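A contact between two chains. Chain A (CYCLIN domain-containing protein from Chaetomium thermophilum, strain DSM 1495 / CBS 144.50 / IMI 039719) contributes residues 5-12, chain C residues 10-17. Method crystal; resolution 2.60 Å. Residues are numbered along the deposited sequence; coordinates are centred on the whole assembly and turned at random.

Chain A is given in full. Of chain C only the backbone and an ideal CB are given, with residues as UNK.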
# COMPACT_ATOMS: atom_id res chain seq x y z
N ILE A 5 12.29 23.40 -1.69
CA ILE A 5 10.92 22.96 -1.43
C ILE A 5 10.39 22.17 -2.62
O ILE A 5 9.43 22.57 -3.27
CB ILE A 5 10.00 24.15 -1.10
CG1 ILE A 5 10.25 25.30 -2.09
CG2 ILE A 5 10.23 24.61 0.33
CD1 ILE A 5 9.31 26.48 -1.90
N ALA A 6 11.03 21.03 -2.90
CA ALA A 6 10.62 20.19 -4.01
C ALA A 6 9.26 19.56 -3.74
O ALA A 6 8.94 19.19 -2.60
CB ALA A 6 11.65 19.09 -4.26
N SER A 7 8.45 19.44 -4.79
CA SER A 7 7.12 18.86 -4.63
C SER A 7 7.19 17.36 -4.35
O SER A 7 6.33 16.83 -3.63
CB SER A 7 6.28 19.13 -5.88
OG SER A 7 6.93 18.65 -7.04
N GLU A 8 8.18 16.66 -4.92
CA GLU A 8 8.33 15.24 -4.62
C GLU A 8 8.82 15.02 -3.20
O GLU A 8 8.56 13.96 -2.61
CB GLU A 8 9.28 14.58 -5.62
CG GLU A 8 10.69 15.16 -5.65
CD GLU A 8 10.88 16.16 -6.77
OE1 GLU A 8 10.02 17.05 -6.93
OE2 GLU A 8 11.90 16.06 -7.48
N ASP A 9 9.54 15.99 -2.63
CA ASP A 9 9.96 15.88 -1.24
C ASP A 9 8.79 16.10 -0.29
O ASP A 9 8.67 15.42 0.73
CB ASP A 9 11.09 16.87 -0.94
CG ASP A 9 12.37 16.55 -1.67
OD1 ASP A 9 12.45 15.47 -2.31
OD2 ASP A 9 13.32 17.36 -1.61
N ALA A 10 7.91 17.05 -0.61
CA ALA A 10 6.75 17.31 0.24
C ALA A 10 5.85 16.08 0.31
O ALA A 10 5.37 15.72 1.39
CB ALA A 10 5.97 18.51 -0.28
N ARG A 11 5.62 15.43 -0.83
CA ARG A 11 4.77 14.24 -0.84
C ARG A 11 5.40 13.09 -0.07
O ARG A 11 4.68 12.29 0.53
CB ARG A 11 4.46 13.84 -2.29
CG ARG A 11 3.47 12.69 -2.42
CD ARG A 11 2.54 12.88 -3.62
NE ARG A 11 3.15 12.54 -4.90
CZ ARG A 11 2.80 11.51 -5.68
NH1 ARG A 11 3.43 11.31 -6.83
NH2 ARG A 11 1.82 10.68 -5.32
N TYR A 12 6.73 13.00 -0.07
CA TYR A 12 7.38 11.94 0.69
C TYR A 12 7.18 12.14 2.19
O TYR A 12 6.93 11.17 2.92
CB TYR A 12 8.87 11.88 0.36
CG TYR A 12 9.60 10.79 1.13
CD1 TYR A 12 9.64 9.49 0.65
CD2 TYR A 12 10.22 11.07 2.34
CE1 TYR A 12 10.30 8.49 1.35
CE2 TYR A 12 10.87 10.08 3.05
CZ TYR A 12 10.91 8.79 2.55
OH TYR A 12 11.56 7.80 3.25
N UNK C 10 -2.54 18.82 -8.35
CA UNK C 10 -1.70 18.34 -9.43
C UNK C 10 -0.25 18.22 -8.97
O UNK C 10 0.31 19.16 -8.39
CB UNK C 10 -1.80 19.27 -10.64
N UNK C 11 0.35 17.06 -9.21
CA UNK C 11 1.74 16.82 -8.87
C UNK C 11 2.62 17.16 -10.07
O UNK C 11 2.49 16.55 -11.14
CB UNK C 11 1.95 15.37 -8.43
N UNK C 12 3.50 18.14 -9.89
CA UNK C 12 4.44 18.55 -10.93
C UNK C 12 5.86 18.40 -10.38
O UNK C 12 6.28 19.21 -9.55
CB UNK C 12 4.17 19.99 -11.38
N UNK C 13 6.62 17.39 -10.82
CA UNK C 13 7.96 17.21 -10.25
C UNK C 13 8.84 18.42 -10.49
O UNK C 13 8.69 19.15 -11.48
CB UNK C 13 8.63 15.96 -10.84
N UNK C 14 9.78 18.64 -9.57
CA UNK C 14 10.63 19.82 -9.57
C UNK C 14 12.02 19.54 -10.13
O UNK C 14 12.53 20.32 -10.95
CB UNK C 14 10.75 20.37 -8.15
N UNK C 15 12.66 18.45 -9.71
CA UNK C 15 14.04 18.17 -10.07
C UNK C 15 14.18 17.17 -11.20
O UNK C 15 15.30 16.87 -11.61
CB UNK C 15 14.80 17.66 -8.84
N UNK C 16 13.07 16.64 -11.73
CA UNK C 16 13.14 15.66 -12.79
C UNK C 16 11.94 15.81 -13.71
O UNK C 16 10.95 16.46 -13.37
CB UNK C 16 13.21 14.24 -12.22
N UNK C 17 12.05 15.20 -14.89
CA UNK C 17 11.00 15.21 -15.90
C UNK C 17 10.97 13.87 -16.61
O UNK C 17 12.01 13.38 -17.06
CB UNK C 17 11.21 16.35 -16.90

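Position 10 of chain C has nothing of the chain A stretch within 5.5 Å of its ideal CB, so this contact sets no preference there; the deposited residue is E10(C), which takes no part.

At position 11 the CA-to-CB bond points toward chain A, and the ideal CB lies 4.6 Å from R11(A) NH1. The R11(A) guanidinium, which reaches back from the second turn of the helix, would suit an aromatic ring, an acid or a long aliphatic chain. The residue is F11(C), with chi1 t. R11(A) NH1 lies over one face of its ring, and R11(A) CZ sits 4.5 Å from the ring centroid, 13° off the normal, a cation-pi arrangement. The ring edge meets the helix backbone, with F11(C) CE1 3.8 Å from E8(A) CA.

Position 12 points its CB away from chain A, so polar, beta-branched or other aliphatic side chains would do, and the backbone matters more. S7(A) OG gives a hydrogen bond to the carbonyl O of position 12 at 2.7 Å. The deposited residue is V12(C), whose side chain comes no nearer than 4.9 Å.

Position 13 points sideways, with phi -60° and psi 150°, values that suit proline but do not demand it. P13(C) fits, its CA 3.7 Å from S7(A) OG.

The CB at position 14 points toward the start of the helix, 3.6 Å from E8(A) OE1, 4.1 Å from A6(A) CA and 4.2 Å from S7(A) N. A small side chain with a hydroxyl, serine or threonine, could use that amide without adding a charge beside E8(A); alanine would merely fit. S14(C), with chi1 m, accepts a nearly straight hydrogen bond from S7(A) N to S14(C) OG (3.3 Å, 172°). Its own amide gives a bond to the glutamate, S14(C) N to E8(A) OE1 at 3.1 Å.

At position 15 the ideal CB is 3.6 Å from E8(A) OE2, and D9(A) offers a second carboxylate further off. A long basic side chain, arginine or lysine, suits this acidic surface. R15(C) starts sideways but its end comes nearer: R15(C) NH1 forms a salt bridge with D9(A) OD2 at 3.0 Å, and R15(C) NH2 bonds the same oxygen, D9(A) OD2, at 3.1 Å. The A6(A) CB methyl packs over one guanidinium face, 3.1 Å from R15(C) NH1. A weak bond from R15(C) N to E8(A) OE2 (3.4 Å) lets this carboxylate engage two successive amides.

Position 16 points sideways, its CB 5.2 Å from E8(A) OE2, so a long polar or aromatic side chain could reach back. Y16(C) places its ring edge there, CD1 3.6 Å from E8(A) OE2.

Position 17 is beyond reach and unconstrained here; it is R17(C).

Chain C, residues 10-17: EFVPSRYR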
# COMPACT_ATOMS: atom_id res chain seq x y z
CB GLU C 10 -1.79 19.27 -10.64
CG GLU C 10 -0.99 18.79 -11.85
CD GLU C 10 -1.10 19.71 -13.04
OE1 GLU C 10 -0.80 19.27 -14.16
OE2 GLU C 10 -1.50 20.88 -12.85
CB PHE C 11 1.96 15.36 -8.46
CG PHE C 11 3.41 14.98 -8.36
CD1 PHE C 11 4.19 15.45 -7.31
CD2 PHE C 11 3.99 14.16 -9.31
CE1 PHE C 11 5.53 15.10 -7.22
CE2 PHE C 11 5.32 13.81 -9.22
CZ PHE C 11 6.09 14.28 -8.18
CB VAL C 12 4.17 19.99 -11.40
CG1 VAL C 12 3.02 20.01 -12.39
CG2 VAL C 12 3.87 20.90 -10.21
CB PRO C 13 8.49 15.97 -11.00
CG PRO C 13 7.69 15.90 -12.24
CD PRO C 13 6.33 16.41 -11.88
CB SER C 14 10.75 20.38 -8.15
OG SER C 14 9.48 20.72 -7.62
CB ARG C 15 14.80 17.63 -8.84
CG ARG C 15 14.73 18.54 -7.63
CD ARG C 15 15.89 18.28 -6.68
NE ARG C 15 15.74 19.03 -5.44
CZ ARG C 15 14.99 18.63 -4.41
NH1 ARG C 15 14.32 17.48 -4.48
NH2 ARG C 15 14.91 19.37 -3.32
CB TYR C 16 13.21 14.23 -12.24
CG TYR C 16 11.91 13.72 -11.66
CD1 TYR C 16 11.58 13.95 -10.32
CD2 TYR C 16 11.01 13.00 -12.43
CE1 TYR C 16 10.40 13.48 -9.79
CE2 TYR C 16 9.82 12.53 -11.91
CZ TYR C 16 9.52 12.77 -10.58
OH TYR C 16 8.34 12.31 -10.05
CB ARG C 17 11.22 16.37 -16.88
CG ARG C 17 12.58 16.35 -17.56
CD ARG C 17 12.86 17.67 -18.27
NE ARG C 17 14.12 17.67 -19.00
CZ ARG C 17 15.29 18.02 -18.46
NH1 ARG C 17 15.36 18.41 -17.19
NH2 ARG C 17 16.40 17.99 -19.19
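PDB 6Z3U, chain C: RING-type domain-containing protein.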